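Long-range contact in thioesterase superfamily protein (Shewanella loihica, PDB 2PRX), which probably hydrolyses thioesters as a hotdog-fold thioesterase superfamily enzyme: residues R94-T108 with L140-P152. Sequence-based numbering, arbitrary orientation.
Sequences RFVTAALNIDYLAPT and LCARGHMVAVKMP
In the antiparallel sheet of this hotdog fold, strand 95-104 pairs with strand 142-150, Phe95 lying opposite Lys150 and Tyr104 opposite Ala142. A classic beta bulge interrupts the ladder: Ala98 and Ala99 both face Val147, whose O accepts Ala98 N at 2.8 Å and Ala99 N at 3.3 Å. The bulge shifts the register by one at Ala98, where the chain turns a corner. Cys141 O likewise takes two donors, Leu105 N and Ala106 N, from the same face of its carbonyl plane. Near the start of strand 95-104, the Phe95 ring folds across the partner strand, and Lys150 CA sits 4.0 Å from its centroid, 8° off the ring normal, a CH-pi contact. Ala148 O lies at the ring's edge, 3.4 Å from Phe95 CE2, and Ala148 CB packs against CD2 of the same ring. Val96 CG2, set between its own backbone N and carbonyl carbon (chi1 of -70° for CG1), presses on Val149 CG2 at 3.3 Å, a tight fit. Its other methyl, CG1, meets selenomethionine Met151 at CE, 3.6 Å away, while the selenium lies over one face of the Arg94 guanidinium. Asn101 and His145 run side by side on the same face as Val96 and Val149. Leu100, Ile102, Tyr104 and Ala142 occupy the other face, where Tyr104 touches Ala63 of helix 59-78, and Phe95 packs on Ala74 and Ala78 of that helix. Strand 127-135 flanks 142-150 on its far side, whereas residues 99-103 pair antiparallel with a strand of the second subunit, carrying the sheet across the dimer interface.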
loop_
_atom_site.group_PDB
_atom_site.type_symbol
_atom_site.label_atom_id
_atom_site.label_comp_id
_atom_site.label_asym_id
_atom_site.label_seq_id
_atom_site.Cartn_x
_atom_site.Cartn_y
_atom_site.Cartn_z
ATOM N N ARG A 94 17.170 -9.975 -6.449
ATOM C CA ARG A 94 16.200 -9.457 -5.508
ATOM C C ARG A 94 16.155 -7.926 -5.576
ATOM O O ARG A 94 17.179 -7.258 -5.551
ATOM C CB ARG A 94 16.498 -9.879 -4.072
ATOM C CG ARG A 94 17.122 -11.230 -3.842
ATOM C CD ARG A 94 17.971 -11.283 -2.592
ATOM N NE ARG A 94 17.495 -12.298 -1.650
ATOM C CZ ARG A 94 17.966 -12.540 -0.436
ATOM N NH1 ARG A 94 18.970 -11.833 0.064
ATOM N NH2 ARG A 94 17.418 -13.504 0.297
ATOM N N PHE A 95 14.951 -7.408 -5.707
ATOM C CA PHE A 95 14.679 -5.977 -5.714
ATOM C C PHE A 95 13.730 -5.635 -4.555
ATOM O O PHE A 95 12.940 -6.489 -4.161
ATOM C CB PHE A 95 14.076 -5.571 -7.052
ATOM C CG PHE A 95 15.083 -5.036 -8.059
ATOM C CD1 PHE A 95 16.063 -5.846 -8.605
ATOM C CD2 PHE A 95 15.029 -3.709 -8.455
ATOM C CE1 PHE A 95 16.977 -5.331 -9.500
ATOM C CE2 PHE A 95 15.947 -3.177 -9.340
ATOM C CZ PHE A 95 16.927 -3.997 -9.869
ATOM N N VAL A 96 13.826 -4.420 -4.069
ATOM C CA VAL A 96 12.963 -3.819 -3.066
ATOM C C VAL A 96 12.373 -2.484 -3.498
ATOM O O VAL A 96 12.930 -1.742 -4.307
ATOM C CB VAL A 96 13.750 -3.541 -1.765
ATOM C CG1 VAL A 96 14.091 -4.844 -1.067
ATOM C CG2 VAL A 96 14.994 -2.735 -2.112
ATOM N N THR A 97 11.214 -2.151 -2.908
ATOM C CA THR A 97 10.581 -0.887 -3.263
ATOM C C THR A 97 11.279 0.246 -2.526
ATOM O O THR A 97 11.483 0.125 -1.322
ATOM C CB THR A 97 9.082 -0.873 -2.910
ATOM O OG1 THR A 97 8.364 -1.838 -3.687
ATOM C CG2 THR A 97 8.490 0.495 -3.220
ATOM N N ALA A 98 11.650 1.325 -3.197
ATOM C CA ALA A 98 12.243 2.476 -2.516
ATOM C C ALA A 98 11.211 3.581 -2.378
ATOM O O ALA A 98 11.087 4.322 -1.398
ATOM C CB ALA A 98 13.492 2.943 -3.258
ATOM N N ALA A 99 10.399 3.692 -3.417
ATOM C CA ALA A 99 9.257 4.591 -3.419
ATOM C C ALA A 99 8.147 3.964 -4.254
ATOM O O ALA A 99 8.338 3.325 -5.293
ATOM C CB ALA A 99 9.745 5.939 -3.891
ATOM N N LEU A 100 6.925 4.117 -3.772
ATOM C CA LEU A 100 5.726 3.673 -4.458
ATOM C C LEU A 100 4.659 4.759 -4.226
ATOM O O LEU A 100 4.290 4.960 -3.065
ATOM C CB LEU A 100 5.178 2.334 -4.015
ATOM C CG LEU A 100 4.007 1.723 -4.787
ATOM C CD1 LEU A 100 4.294 1.577 -6.279
ATOM C CD2 LEU A 100 3.664 0.356 -4.203
ATOM N N ASN A 101 4.260 5.410 -5.287
ATOM C CA ASN A 101 3.253 6.436 -5.404
ATOM C C ASN A 101 2.059 5.890 -6.159
ATOM O O ASN A 101 2.108 5.291 -7.233
ATOM C CB ASN A 101 3.841 7.692 -6.045
ATOM C CG ASN A 101 5.116 8.046 -5.289
ATOM O OD1 ASN A 101 5.128 7.930 -4.064
ATOM N ND2 ASN A 101 6.144 8.454 -6.014
ATOM N N ILE A 102 0.899 6.052 -5.531
ATOM C CA ILE A 102 -0.308 5.459 -6.060
ATOM C C ILE A 102 -1.493 6.431 -5.981
ATOM O O ILE A 102 -1.771 6.931 -4.895
ATOM C CB ILE A 102 -0.675 4.158 -5.329
ATOM C CG1 ILE A 102 0.469 3.149 -5.240
ATOM C CG2 ILE A 102 -1.901 3.509 -5.952
ATOM C CD1 ILE A 102 0.198 1.941 -4.375
ATOM N N ASP A 103 -2.146 6.684 -7.084
ATOM C CA ASP A 103 -3.346 7.391 -7.409
ATOM C C ASP A 103 -4.491 6.396 -7.590
ATOM O O ASP A 103 -4.452 5.512 -8.450
ATOM C CB ASP A 103 -3.179 8.211 -8.694
ATOM C CG ASP A 103 -1.886 9.013 -8.627
ATOM O OD1 ASP A 103 -1.885 9.992 -7.847
ATOM O OD2 ASP A 103 -0.908 8.642 -9.318
ATOM N N TYR A 104 -5.507 6.578 -6.771
ATOM C CA TYR A 104 -6.714 5.773 -6.765
ATOM C C TYR A 104 -7.766 6.401 -7.658
ATOM O O TYR A 104 -8.468 7.342 -7.329
ATOM C CB TYR A 104 -7.159 5.620 -5.310
ATOM C CG TYR A 104 -6.211 4.728 -4.540
ATOM C CD1 TYR A 104 -6.388 3.346 -4.531
ATOM C CD2 TYR A 104 -5.139 5.248 -3.853
ATOM C CE1 TYR A 104 -5.514 2.533 -3.832
ATOM C CE2 TYR A 104 -4.264 4.452 -3.149
ATOM C CZ TYR A 104 -4.454 3.080 -3.142
ATOM O OH TYR A 104 -3.580 2.286 -2.437
ATOM N N LEU A 105 -7.898 5.880 -8.872
ATOM C CA LEU A 105 -8.669 6.524 -9.920
ATOM C C LEU A 105 -10.149 6.196 -9.839
ATOM O O LEU A 105 -10.986 6.964 -10.323
ATOM C CB LEU A 105 -8.065 6.127 -11.290
ATOM C CG LEU A 105 -6.595 6.500 -11.458
ATOM C CD1 LEU A 105 -6.030 6.054 -12.804
ATOM C CD2 LEU A 105 -6.399 8.002 -11.298
ATOM N N ALA A 106 -10.482 5.056 -9.233
ATOM C CA ALA A 106 -11.875 4.666 -9.050
ATOM C C ALA A 106 -12.014 3.577 -7.997
ATOM O O ALA A 106 -11.050 2.899 -7.632
ATOM C CB ALA A 106 -12.468 4.189 -10.375
ATOM N N PRO A 107 -13.229 3.384 -7.490
ATOM C CA PRO A 107 -13.469 2.252 -6.590
ATOM C C PRO A 107 -13.318 0.926 -7.354
ATOM O O PRO A 107 -13.689 0.843 -8.531
ATOM C CB PRO A 107 -14.903 2.432 -6.126
ATOM C CG PRO A 107 -15.436 3.666 -6.763
ATOM C CD PRO A 107 -14.425 4.208 -7.710
ATOM N N THR A 108 -12.766 -0.056 -6.665
ATOM C CA THR A 108 -12.457 -1.378 -7.233
ATOM C C THR A 108 -13.500 -2.396 -6.813
ATOM O O THR A 108 -13.536 -2.810 -5.657
ATOM C CB THR A 108 -11.067 -1.866 -6.809
ATOM O OG1 THR A 108 -10.113 -0.831 -7.104
ATOM C CG2 THR A 108 -10.631 -3.066 -7.642
ATOM N N LEU A 140 -9.652 0.979 -15.434
ATOM C CA LEU A 140 -8.513 1.355 -14.608
ATOM C C LEU A 140 -8.977 1.796 -13.223
ATOM O O LEU A 140 -9.826 2.683 -13.106
ATOM C CB LEU A 140 -7.751 2.499 -15.259
ATOM C CG LEU A 140 -6.431 2.962 -14.676
ATOM C CD1 LEU A 140 -5.416 1.828 -14.656
ATOM C CD2 LEU A 140 -5.911 4.151 -15.481
ATOM N N CYS A 141 -8.461 1.143 -12.180
ATOM C CA CYS A 141 -8.851 1.565 -10.832
ATOM C C CYS A 141 -7.722 2.277 -10.127
ATOM O O CYS A 141 -7.909 3.143 -9.263
ATOM C CB CYS A 141 -9.313 0.324 -10.054
ATOM S SG CYS A 141 -10.794 -0.486 -10.680
ATOM N N ALA A 142 -6.462 1.973 -10.451
ATOM C CA ALA A 142 -5.377 2.677 -9.780
ATOM C C ALA A 142 -4.089 2.603 -10.591
ATOM O O ALA A 142 -3.726 1.554 -11.138
ATOM C CB ALA A 142 -5.199 2.099 -8.384
ATOM N N ARG A 143 -3.407 3.717 -10.693
ATOM C CA ARG A 143 -2.115 3.926 -11.311
ATOM C C ARG A 143 -1.046 3.994 -10.219
ATOM O O ARG A 143 -1.166 4.873 -9.370
ATOM C CB ARG A 143 -2.177 5.211 -12.109
ATOM C CG ARG A 143 -1.331 5.434 -13.325
ATOM C CD ARG A 143 -1.393 4.351 -14.368
ATOM N NE ARG A 143 -1.256 4.994 -15.686
ATOM C CZ ARG A 143 -1.675 4.449 -16.816
ATOM N NH1 ARG A 143 -2.256 3.254 -16.845
ATOM N NH2 ARG A 143 -1.509 5.101 -17.963
ATOM N N GLY A 144 -0.035 3.147 -10.225
ATOM C CA GLY A 144 1.103 3.200 -9.328
ATOM C C GLY A 144 2.400 3.521 -10.065
ATOM O O GLY A 144 2.588 3.097 -11.209
ATOM N N HIS A 145 3.279 4.274 -9.443
ATOM C CA HIS A 145 4.621 4.626 -9.858
ATOM C C HIS A 145 5.625 4.109 -8.832
ATOM O O HIS A 145 5.648 4.385 -7.646
ATOM C CB HIS A 145 4.851 6.129 -10.088
ATOM C CG HIS A 145 6.302 6.434 -10.371
ATOM N ND1 HIS A 145 6.837 6.313 -11.634
ATOM C CD2 HIS A 145 7.332 6.830 -9.587
ATOM C CE1 HIS A 145 8.112 6.631 -11.617
ATOM N NE2 HIS A 145 8.448 6.948 -10.379
HETATM N N MSE A 146 6.565 3.317 -9.309
HETATM C CA MSE A 146 7.513 2.628 -8.495
HETATM C C MSE A 146 8.953 2.885 -8.935
HETATM O O MSE A 146 9.229 2.912 -10.131
HETATM C CB MSE A 146 7.266 1.103 -8.555
HETATM C CG MSE A 146 8.472 0.350 -8.028
HETATM SE SE MSE A 146 8.123 -1.530 -7.806
HETATM C CE MSE A 146 7.191 -1.184 -6.144
ATOM N N VAL A 147 9.811 3.076 -7.960
ATOM C CA VAL A 147 11.246 3.099 -7.992
ATOM C C VAL A 147 11.710 1.908 -7.147
ATOM O O VAL A 147 11.582 1.981 -5.921
ATOM C CB VAL A 147 11.938 4.339 -7.407
ATOM C CG1 VAL A 147 13.416 3.995 -7.227
ATOM C CG2 VAL A 147 11.730 5.559 -8.285
ATOM N N ALA A 148 12.188 0.871 -7.819
ATOM C CA ALA A 148 12.705 -0.302 -7.166
ATOM C C ALA A 148 14.216 -0.386 -7.353
ATOM O O ALA A 148 14.808 -0.110 -8.397
ATOM C CB ALA A 148 12.006 -1.553 -7.673
ATOM N N VAL A 149 14.872 -0.749 -6.268
ATOM C CA VAL A 149 16.311 -0.869 -6.189
ATOM C C VAL A 149 16.703 -2.263 -5.738
ATOM O O VAL A 149 15.914 -2.999 -5.153
ATOM C CB VAL A 149 16.914 0.132 -5.180
ATOM C CG1 VAL A 149 16.563 1.554 -5.579
ATOM C CG2 VAL A 149 16.397 -0.292 -3.814
ATOM N N LYS A 150 17.956 -2.649 -6.025
ATOM C CA LYS A 150 18.320 -4.023 -5.700
ATOM C C LYS A 150 18.333 -4.209 -4.189
ATOM O O LYS A 150 18.779 -3.279 -3.510
ATOM C CB LYS A 150 19.673 -4.406 -6.297
ATOM C CG LYS A 150 20.113 -5.841 -6.098
ATOM C CD LYS A 150 21.379 -6.123 -6.886
ATOM C CE LYS A 150 22.228 -7.229 -6.287
ATOM N NZ LYS A 150 23.103 -7.893 -7.309
HETATM N N MSE A 151 17.848 -5.357 -3.724
HETATM C CA MSE A 151 17.799 -5.593 -2.288
HETATM C C MSE A 151 19.184 -5.358 -1.681
HETATM O O MSE A 151 20.137 -6.038 -2.089
HETATM C CB MSE A 151 17.299 -6.992 -1.939
HETATM C CG MSE A 151 17.123 -7.169 -0.432
HETATM SE SE MSE A 151 16.379 -8.897 -0.035
HETATM C CE MSE A 151 14.641 -8.405 -0.687
ATOM N N PRO A 152 19.353 -4.410 -0.771
ATOM C CA PRO A 152 20.703 -4.221 -0.209
ATOM C C PRO A 152 20.996 -5.203 0.915
ATOM O O PRO A 152 20.925 -4.867 2.104
ATOM C CB PRO A 152 20.663 -2.784 0.314
ATOM C CG PRO A 152 19.355 -2.220 -0.123
ATOM C CD PRO A 152 18.434 -3.399 -0.188
#